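Side-chain contacts in VP4 protein (Tellina virus 1, PDB 3P06), which is a birnavirus serine protease, captured here as an intramolecular acyl-enzyme, that probably cleaves the viral polyprotein into its final products: residues 77-82 / 89-94; 161-166 / 170-175; 68-73 / 101-106. All coordinates share one frame; numbering follows the deposited sequence.

Contact 1 (77-82 / 89-94); sequences TVLPVV and ILVPDN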
loop_
_atom_site.group_PDB
_atom_site.type_symbol
_atom_site.label_atom_id
_atom_site.label_comp_id
_atom_site.label_asym_id
_atom_site.label_seq_id
_atom_site.Cartn_x
_atom_site.Cartn_y
_atom_site.Cartn_z
ATOM N N THR A 77 4.835 -7.988 -2.076
ATOM C CA THR A 77 5.646 -7.071 -2.870
ATOM C C THR A 77 4.851 -5.787 -2.899
ATOM O O THR A 77 3.658 -5.861 -3.156
ATOM C CB THR A 77 5.805 -7.602 -4.300
ATOM O OG1 THR A 77 6.442 -8.878 -4.203
ATOM C CG2 THR A 77 6.708 -6.613 -5.217
ATOM N N VAL A 78 5.499 -4.635 -2.602
ATOM C CA VAL A 78 4.829 -3.349 -2.628
ATOM C C VAL A 78 5.179 -2.735 -3.961
ATOM O O VAL A 78 6.379 -2.535 -4.255
ATOM C CB VAL A 78 5.303 -2.502 -1.406
ATOM C CG1 VAL A 78 4.509 -1.292 -1.266
ATOM C CG2 VAL A 78 5.015 -3.350 -0.094
ATOM N N LEU A 79 4.172 -2.476 -4.808
ATOM C CA LEU A 79 4.469 -1.997 -6.176
ATOM C C LEU A 79 3.649 -0.760 -6.407
ATOM O O LEU A 79 2.529 -0.677 -5.948
ATOM C CB LEU A 79 4.056 -3.082 -7.225
ATOM C CG LEU A 79 4.954 -4.322 -7.313
ATOM C CD1 LEU A 79 4.322 -5.364 -8.263
ATOM C CD2 LEU A 79 6.370 -3.957 -7.841
ATOM N N PRO A 80 4.192 0.197 -7.132
ATOM C CA PRO A 80 3.339 1.274 -7.559
ATOM C C PRO A 80 2.235 0.805 -8.542
ATOM O O PRO A 80 2.502 -0.044 -9.381
ATOM C CB PRO A 80 4.271 2.179 -8.346
ATOM C CG PRO A 80 5.397 1.316 -8.826
ATOM C CD PRO A 80 5.536 0.210 -7.751
ATOM N N VAL A 81 1.062 1.440 -8.527
ATOM C CA VAL A 81 0.003 1.058 -9.472
ATOM C C VAL A 81 -0.624 2.308 -10.006
ATOM O O VAL A 81 -0.779 3.317 -9.267
ATOM C CB VAL A 81 -1.066 0.146 -8.823
ATOM C CG1 VAL A 81 -0.410 -1.124 -8.238
ATOM C CG2 VAL A 81 -1.846 0.858 -7.729
ATOM N N VAL A 82 -0.957 2.309 -11.289
ATOM C CA VAL A 82 -1.671 3.476 -11.816
ATOM C C VAL A 82 -3.133 3.128 -12.050
ATOM O O VAL A 82 -3.950 4.024 -12.351
ATOM C CB VAL A 82 -1.001 4.048 -13.129
ATOM C CG1 VAL A 82 0.341 4.748 -12.783
ATOM C CG2 VAL A 82 -0.771 2.962 -14.251
ATOM N N ILE A 89 -3.819 -5.259 -11.554
ATOM C CA ILE A 89 -3.288 -3.932 -11.439
ATOM C C ILE A 89 -2.476 -3.577 -12.651
ATOM O O ILE A 89 -2.004 -4.447 -13.350
ATOM C CB ILE A 89 -2.330 -3.788 -10.194
ATOM C CG1 ILE A 89 -1.209 -4.869 -10.242
ATOM C CG2 ILE A 89 -3.156 -3.904 -8.954
ATOM C CD1 ILE A 89 -0.332 -4.946 -8.982
ATOM N N LEU A 90 -2.241 -2.303 -12.844
ATOM C CA LEU A 90 -1.355 -1.884 -13.863
ATOM C C LEU A 90 -0.170 -1.174 -13.150
ATOM O O LEU A 90 -0.350 -0.160 -12.459
ATOM C CB LEU A 90 -2.089 -0.956 -14.799
ATOM C CG LEU A 90 -1.328 -0.342 -15.991
ATOM C CD1 LEU A 90 -0.620 -1.389 -16.774
ATOM C CD2 LEU A 90 -2.332 0.272 -16.957
ATOM N N VAL A 91 1.017 -1.719 -13.356
ATOM C CA VAL A 91 2.243 -1.292 -12.695
ATOM C C VAL A 91 3.019 -0.500 -13.769
ATOM O O VAL A 91 3.342 -1.026 -14.841
ATOM C CB VAL A 91 3.052 -2.537 -12.209
ATOM C CG1 VAL A 91 4.420 -2.149 -11.535
ATOM C CG2 VAL A 91 2.209 -3.364 -11.170
ATOM N N PRO A 92 3.321 0.756 -13.474
ATOM C CA PRO A 92 4.015 1.586 -14.493
ATOM C C PRO A 92 5.499 1.191 -14.506
ATOM O O PRO A 92 6.018 0.672 -13.495
ATOM C CB PRO A 92 3.829 3.019 -13.980
ATOM C CG PRO A 92 3.790 2.789 -12.369
ATOM C CD PRO A 92 2.989 1.484 -12.219
ATOM N N ASP A 93 6.151 1.405 -15.643
ATOM C CA ASP A 93 7.574 1.134 -15.761
ATOM C C ASP A 93 8.357 2.271 -15.049
ATOM O O ASP A 93 9.428 2.050 -14.552
ATOM C CB ASP A 93 7.960 1.108 -17.218
ATOM C CG ASP A 93 7.705 -0.245 -17.867
ATOM O OD1 ASP A 93 7.302 -1.232 -17.180
ATOM O OD2 ASP A 93 7.933 -0.307 -19.105
ATOM N N ASN A 94 7.778 3.471 -15.005
ATOM C CA ASN A 94 8.378 4.558 -14.287
ATOM C C ASN A 94 7.930 4.550 -12.848
ATOM O O ASN A 94 6.796 4.871 -12.536
ATOM C CB ASN A 94 8.169 5.902 -15.004
ATOM C CG ASN A 94 9.217 6.108 -16.133
ATOM O OD1 ASN A 94 10.054 7.007 -16.056
ATOM N ND2 ASN A 94 9.211 5.224 -17.137
#
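V82 and L90 supply the single backbone hydrogen bond between residues 77-82 and 89-94. V82 N sits 2.8 Å from L90 O, with 162° at the hydrogen. Weaker CA-H...O contacts flank it. V81 CA lies 3.2 Å from that same L90 O, while in the other direction V91 CA is 3.6 Å from P80 O. The P80 oxygen is further hemmed in by the ring of P92, whose CD comes to 3.3 Å from P80 O.

These strands belong to different sheets and cross almost square, at 91°, with axes 5.3 Å apart. Strand 75-81 is part of the mixed sheet, where V81 still pairs with A26. V82 pairs instead with F185, and the chain runs on into strand 83-84, which forms an antiparallel pair with 88-92 in the smaller sheet.

Apolar contacts fill the crossing. V81 reaches I89 at about a right angle, CG1 of V81 lying 3.8 Å from I89 CB. I89 holds CG1 between its backbone N and carbonyl carbon (chi1 54°), which lets CD1 and CG2 both touch the V81 methyl. The two methyls of V82 split their work: CG2 rests 3.8 Å from L90 CG, and CG1 slides past P92. L79 CD1 meets V91 CG2, and the P80 and P92 rings touch through CB and CG respectively. M28 and V30 of strand 21-31 pack against I89.

Contact 2 (161-166 / 170-175); sequences LKVVTL and RQVVGD. With URE (urea), chain G.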
loop_
_atom_site.group_PDB
_atom_site.type_symbol
_atom_site.label_atom_id
_atom_site.label_comp_id
_atom_site.label_asym_id
_atom_site.label_seq_id
_atom_site.Cartn_x
_atom_site.Cartn_y
_atom_site.Cartn_z
ATOM N N LEU A 161 -12.072 5.864 7.464
ATOM C CA LEU A 161 -12.766 4.773 8.145
ATOM C C LEU A 161 -11.836 4.287 9.253
ATOM O O LEU A 161 -10.762 3.721 8.984
ATOM C CB LEU A 161 -13.058 3.669 7.151
ATOM C CG LEU A 161 -13.946 2.486 7.533
ATOM C CD1 LEU A 161 -14.114 1.577 6.293
ATOM C CD2 LEU A 161 -13.289 1.752 8.709
ATOM N N LYS A 162 -12.194 4.560 10.500
ATOM C CA LYS A 162 -11.244 4.447 11.633
ATOM C C LYS A 162 -10.961 3.014 12.091
ATOM O O LYS A 162 -11.880 2.299 12.453
ATOM C CB LYS A 162 -11.703 5.304 12.827
ATOM C CG LYS A 162 -10.665 5.293 13.977
ATOM C CD LYS A 162 -10.813 6.441 15.006
ATOM C CE LYS A 162 -9.575 6.440 15.910
ATOM N NZ LYS A 162 -9.541 7.515 16.919
ATOM N N VAL A 163 -9.688 2.600 12.095
ATOM C CA VAL A 163 -9.287 1.331 12.638
ATOM C C VAL A 163 -8.059 1.522 13.512
ATOM O O VAL A 163 -7.133 2.242 13.156
ATOM C CB VAL A 163 -8.930 0.229 11.550
ATOM C CG1 VAL A 163 -10.169 -0.241 10.799
ATOM C CG2 VAL A 163 -7.908 0.723 10.548
ATOM N N VAL A 164 -8.034 0.818 14.639
ATOM C CA VAL A 164 -6.958 0.987 15.577
ATOM C C VAL A 164 -6.094 -0.276 15.676
ATOM O O VAL A 164 -4.878 -0.183 15.771
ATOM C CB VAL A 164 -7.508 1.443 16.953
ATOM C CG1 VAL A 164 -6.354 1.621 17.943
ATOM C CG2 VAL A 164 -8.250 2.786 16.786
ATOM N N THR A 165 -6.708 -1.446 15.642
ATOM C CA THR A 165 -5.961 -2.699 15.813
ATOM C C THR A 165 -5.884 -3.468 14.472
ATOM O O THR A 165 -6.710 -3.286 13.607
ATOM C CB THR A 165 -6.571 -3.647 16.913
ATOM O OG1 THR A 165 -7.808 -4.167 16.439
ATOM C CG2 THR A 165 -6.814 -2.925 18.274
ATOM N N LEU A 166 -4.876 -4.318 14.329
ATOM C CA LEU A 166 -4.754 -5.165 13.136
ATOM C C LEU A 166 -6.020 -6.057 13.045
ATOM O O LEU A 166 -6.562 -6.255 11.946
ATOM C CB LEU A 166 -3.485 -6.019 13.227
ATOM C CG LEU A 166 -2.164 -5.365 12.841
ATOM C CD1 LEU A 166 -1.156 -6.504 12.659
ATOM C CD2 LEU A 166 -2.335 -4.553 11.548
ATOM N N ARG A 170 -8.382 -6.170 9.726
ATOM C CA ARG A 170 -8.790 -7.435 9.051
ATOM C C ARG A 170 -10.293 -7.567 8.803
ATOM O O ARG A 170 -10.702 -8.052 7.745
ATOM C CB ARG A 170 -8.296 -8.689 9.789
ATOM C CG ARG A 170 -6.811 -8.745 9.810
ATOM C CD ARG A 170 -6.318 -10.046 10.372
ATOM N NE ARG A 170 -4.872 -9.931 10.495
ATOM C CZ ARG A 170 -4.212 -9.812 11.649
ATOM N NH1 ARG A 170 -4.866 -9.842 12.817
ATOM N NH2 ARG A 170 -2.880 -9.709 11.613
ATOM N N GLN A 171 -11.104 -7.160 9.777
ATOM C CA GLN A 171 -12.562 -7.242 9.653
ATOM C C GLN A 171 -13.056 -6.296 8.544
ATOM O O GLN A 171 -13.905 -6.647 7.755
ATOM C CB GLN A 171 -13.241 -6.910 10.991
ATOM C CG GLN A 171 -13.151 -8.015 12.099
ATOM C CD GLN A 171 -13.725 -9.380 11.652
ATOM O OE1 GLN A 171 -14.909 -9.639 11.791
ATOM N NE2 GLN A 171 -12.859 -10.252 11.123
ATOM N N VAL A 172 -12.495 -5.094 8.498
ATOM C CA VAL A 172 -12.905 -4.050 7.590
ATOM C C VAL A 172 -12.520 -4.350 6.154
ATOM O O VAL A 172 -13.227 -3.952 5.269
ATOM C CB VAL A 172 -12.265 -2.719 8.033
ATOM C CG1 VAL A 172 -12.039 -1.804 6.891
ATOM C CG2 VAL A 172 -13.108 -2.035 9.163
ATOM N N VAL A 173 -11.399 -5.025 5.894
ATOM C CA VAL A 173 -11.006 -5.297 4.498
ATOM C C VAL A 173 -11.723 -6.510 3.945
ATOM O O VAL A 173 -11.661 -6.754 2.747
ATOM C CB VAL A 173 -9.439 -5.455 4.267
ATOM C CG1 VAL A 173 -8.681 -4.196 4.722
ATOM C CG2 VAL A 173 -8.865 -6.706 4.921
ATOM N N GLY A 174 -12.383 -7.282 4.820
ATOM C CA GLY A 174 -13.023 -8.538 4.423
ATOM C C GLY A 174 -14.229 -8.341 3.515
ATOM O O GLY A 174 -14.515 -9.199 2.672
ATOM N N ASP A 175 -14.940 -7.228 3.652
ATOM C CA ASP A 175 -16.204 -7.067 2.921
ATOM C C ASP A 175 -16.319 -5.683 2.308
ATOM O O ASP A 175 -17.061 -4.841 2.850
ATOM C CB ASP A 175 -17.366 -7.243 3.905
ATOM C CG ASP A 175 -18.666 -7.670 3.238
ATOM O OD1 ASP A 175 -18.653 -8.167 2.077
ATOM O OD2 ASP A 175 -19.730 -7.539 3.917
HETATM C C URE G . -14.150 -7.799 -1.279
HETATM O O URE G . -13.819 -7.298 -0.198
HETATM N N1 URE G . -14.635 -9.037 -1.298
HETATM N N2 URE G . -14.030 -7.167 -2.461
#
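The guanidinium of R170 lies over L166, with the L166 carbonyl carbon beneath one of its faces. NH2 of R170 comes to 3.8 Å from L166 CD1, and NH1 of R170 to 4.0 Å from L166 C. T112 OG1 accepts a hydrogen bond from NE and so helps fix the rotation of the group, whereas the ion pair of NH1 with E167 is long and weak. The other flat group is urea, at the far end of the segment. Its oxygen is 3.5 Å from G174 O, with V173 O and D175 close by, and the molecule is hydrogen-bonded to K176 N. V173, G174 and D175 thus form part of the wall of its pocket.

R170 is one turn along from L166, and R170 N bonds to L166 O at 2.9 Å with 169° at the hydrogen. Its side chain leaves beside the backbone N (chi1 -63°) and runs extended from CG to NE, passing L166 O with CG at 3.3 Å.

This is a strand-loop-helix unit. Strand 161-162 is an outermost strand of the three-stranded parallel sheet, T165 is the N-cap, its OG1 bonded to Q168 N, and helix 166-173 folds back over the strand and the loop.

V172 makes the packing contact on that return. Its CG2 is 3.8 Å from L161 CD2 and equally 3.8 Å from V163 CG1, while its CG1 meets the other L161 methyl, CD1. The L161 and V172 side chains run antiparallel, side by side; V163 meets V172 at a slant. L121 also touches V172. L166 itself packs against C108 of helix 104-111 and L132 of strand 131-132. V172 O accepts a hydrogen bond from K176 NZ.

Contact 3 (68-73 / 101-106); sequences EKLPIK and NSWEAA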
loop_
_atom_site.group_PDB
_atom_site.type_symbol
_atom_site.label_atom_id
_atom_site.label_comp_id
_atom_site.label_asym_id
_atom_site.label_seq_id
_atom_site.Cartn_x
_atom_site.Cartn_y
_atom_site.Cartn_z
ATOM N N GLU A 68 10.722 -5.629 9.788
ATOM C CA GLU A 68 11.073 -7.015 10.214
ATOM C C GLU A 68 10.237 -7.501 11.419
ATOM O O GLU A 68 10.200 -8.696 11.704
ATOM C CB GLU A 68 12.560 -7.159 10.543
ATOM C CG GLU A 68 13.428 -7.182 9.331
ATOM C CD GLU A 68 14.884 -6.933 9.686
ATOM O OE1 GLU A 68 15.190 -6.475 10.809
ATOM O OE2 GLU A 68 15.732 -7.131 8.804
ATOM N N LYS A 69 9.557 -6.583 12.107
ATOM C CA LYS A 69 8.731 -6.981 13.257
ATOM C C LYS A 69 7.276 -7.234 12.875
ATOM O O LYS A 69 6.478 -7.570 13.732
ATOM C CB LYS A 69 8.829 -5.945 14.343
ATOM C CG LYS A 69 10.193 -5.995 15.068
ATOM C CD LYS A 69 10.247 -5.023 16.235
ATOM C CE LYS A 69 10.866 -3.688 15.812
ATOM N NZ LYS A 69 11.673 -3.067 16.924
ATOM N N LEU A 70 6.934 -7.064 11.583
ATOM C CA LEU A 70 5.563 -7.264 11.122
ATOM C C LEU A 70 5.139 -8.746 11.169
ATOM O O LEU A 70 5.945 -9.626 10.881
ATOM C CB LEU A 70 5.347 -6.681 9.696
ATOM C CG LEU A 70 5.507 -5.178 9.591
ATOM C CD1 LEU A 70 5.634 -4.682 8.096
ATOM C CD2 LEU A 70 4.351 -4.522 10.327
ATOM N N PRO A 71 3.864 -9.000 11.514
ATOM C CA PRO A 71 3.300 -10.378 11.577
ATOM C C PRO A 71 2.867 -10.834 10.173
ATOM O O PRO A 71 1.718 -11.156 9.956
ATOM C CB PRO A 71 2.088 -10.235 12.533
ATOM C CG PRO A 71 1.722 -8.763 12.437
ATOM C CD PRO A 71 2.880 -7.956 11.871
ATOM N N ILE A 72 3.760 -10.744 9.205
ATOM C CA ILE A 72 3.470 -11.152 7.838
ATOM C C ILE A 72 4.199 -12.502 7.679
ATOM O O ILE A 72 5.425 -12.601 7.951
ATOM C CB ILE A 72 4.002 -10.087 6.833
ATOM C CG1 ILE A 72 3.154 -8.799 6.926
ATOM C CG2 ILE A 72 4.100 -10.665 5.404
ATOM C CD1 ILE A 72 3.719 -7.653 6.168
ATOM N N LYS A 73 3.447 -13.535 7.268
ATOM C CA LYS A 73 4.039 -14.890 7.108
ATOM C C LYS A 73 4.358 -15.236 5.661
ATOM O O LYS A 73 5.235 -16.027 5.428
ATOM C CB LYS A 73 3.127 -15.965 7.743
ATOM C CG LYS A 73 2.735 -15.519 9.142
ATOM C CD LYS A 73 2.166 -16.600 9.973
ATOM C CE LYS A 73 0.698 -16.810 9.691
ATOM N NZ LYS A 73 0.335 -18.086 10.405
ATOM N N ASN A 101 6.940 4.154 6.314
ATOM C CA ASN A 101 6.428 2.894 6.796
ATOM C C ASN A 101 4.900 2.845 6.797
ATOM O O ASN A 101 4.295 1.907 7.330
ATOM C CB ASN A 101 7.016 2.587 8.198
ATOM C CG ASN A 101 8.433 2.036 8.114
ATOM O OD1 ASN A 101 9.354 2.793 7.843
ATOM N ND2 ASN A 101 8.622 0.685 8.304
ATOM N N SER A 102 4.277 3.846 6.183
ATOM C CA SER A 102 2.826 3.885 6.105
ATOM C C SER A 102 2.143 2.814 5.167
ATOM O O SER A 102 0.915 2.758 5.084
ATOM C CB SER A 102 2.431 5.288 5.687
ATOM O OG SER A 102 2.740 5.415 4.271
ATOM N N TRP A 103 2.940 1.974 4.495
ATOM C CA TRP A 103 2.495 0.833 3.651
ATOM C C TRP A 103 2.248 -0.408 4.541
ATOM O O TRP A 103 1.686 -1.408 4.092
ATOM C CB TRP A 103 3.584 0.476 2.606
ATOM C CG TRP A 103 4.941 0.268 3.247
ATOM C CD1 TRP A 103 5.931 1.205 3.421
ATOM C CD2 TRP A 103 5.430 -0.943 3.811
ATOM N NE1 TRP A 103 6.998 0.642 4.048
ATOM C CE2 TRP A 103 6.706 -0.675 4.326
ATOM C CE3 TRP A 103 4.889 -2.254 3.944
ATOM C CZ2 TRP A 103 7.502 -1.681 4.973
ATOM C CZ3 TRP A 103 5.672 -3.261 4.590
ATOM C CH2 TRP A 103 6.946 -2.952 5.134
ATOM N N GLU A 104 2.661 -0.345 5.807
ATOM C CA GLU A 104 2.632 -1.576 6.649
ATOM C C GLU A 104 1.241 -2.088 6.977
ATOM O O GLU A 104 1.060 -3.298 7.058
ATOM C CB GLU A 104 3.388 -1.352 7.973
ATOM C CG GLU A 104 4.859 -1.037 7.744
ATOM C CD GLU A 104 5.634 -0.848 9.072
ATOM O OE1 GLU A 104 5.006 -0.399 10.081
ATOM O OE2 GLU A 104 6.880 -1.149 9.100
ATOM N N ALA A 105 0.288 -1.203 7.286
ATOM C CA ALA A 105 -1.078 -1.663 7.538
ATOM C C ALA A 105 -1.650 -2.397 6.296
ATOM O O ALA A 105 -2.236 -3.454 6.453
ATOM C CB ALA A 105 -2.003 -0.521 7.972
ATOM N N ALA A 106 -1.441 -1.871 5.082
ATOM C CA ALA A 106 -1.892 -2.545 3.863
ATOM C C ALA A 106 -1.212 -3.951 3.671
ATOM O O ALA A 106 -1.864 -4.939 3.312
ATOM C CB ALA A 106 -1.607 -1.650 2.608
#
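The turn that carries the probable nucleophile leads straight into helix 104-111, and L70 packs against W103 of the turn and against E104. Residues N101 to E104 form a type I turn, closed by a backbone bond from E104 N to N101 O at 3.2 Å. Within it S102 OG is joined covalently to A194 C, the chain's own C-terminus, as the acyl-enzyme ester.

L70 brings one methyl to both partners: CD1 of L70 is 3.7 Å from W103 CH2, approaching the ring obliquely, and L70 CD1 is also 3.7 Å from E104 CG. The second methyl, CD2, lies alongside the E104 carboxylate carbon. W103 takes the crowded rotamer, CG between backbone N and carbonyl carbon (chi1 52°), which turns the indole back beneath its neighbours. E104 CG and N101 O both lie over the same ring face, offset toward the rim.

The E104 carboxylate is buried, and two N-H groups grip it. N101 ND2 donates to E104 OE2 at 2.7 Å, meeting the oxygen from well above the carboxylate plane (62° out of it), and V127 N bonds to OE1. I55 of strand 54-58 packs against both L70 and W103. OE1 also lies close to E66 OE2. The two N-H groups would stabilise a charged E104 carboxylate, while E66 and the apolar L70 would oppose it, so one of the acids may be protonated.

Along the chain, contact 1 is nested inside the loop closed by contact 3, and contact 2 follows both. The 68-73 loop of contact 3 leads directly into strand 75-81, which contact 1 uses. V78 CG2 touches W103 CE3 (4.2 Å), although the centres are about 19 Å apart. Contacts 2 and 3, about 15 Å between centres, meet where L166 CD1 packs on P71 CG (3.7 Å), next to helix 104-111. Contacts 1 and 2 do not touch, their centres about 24 Å apart on opposite sides of the chain's centre. Contact 3 thus touches the mixed sheet through W103 and the start of helix 166-173 through P71; the nucleophile's segment is joined to contact 2 by its partner loop.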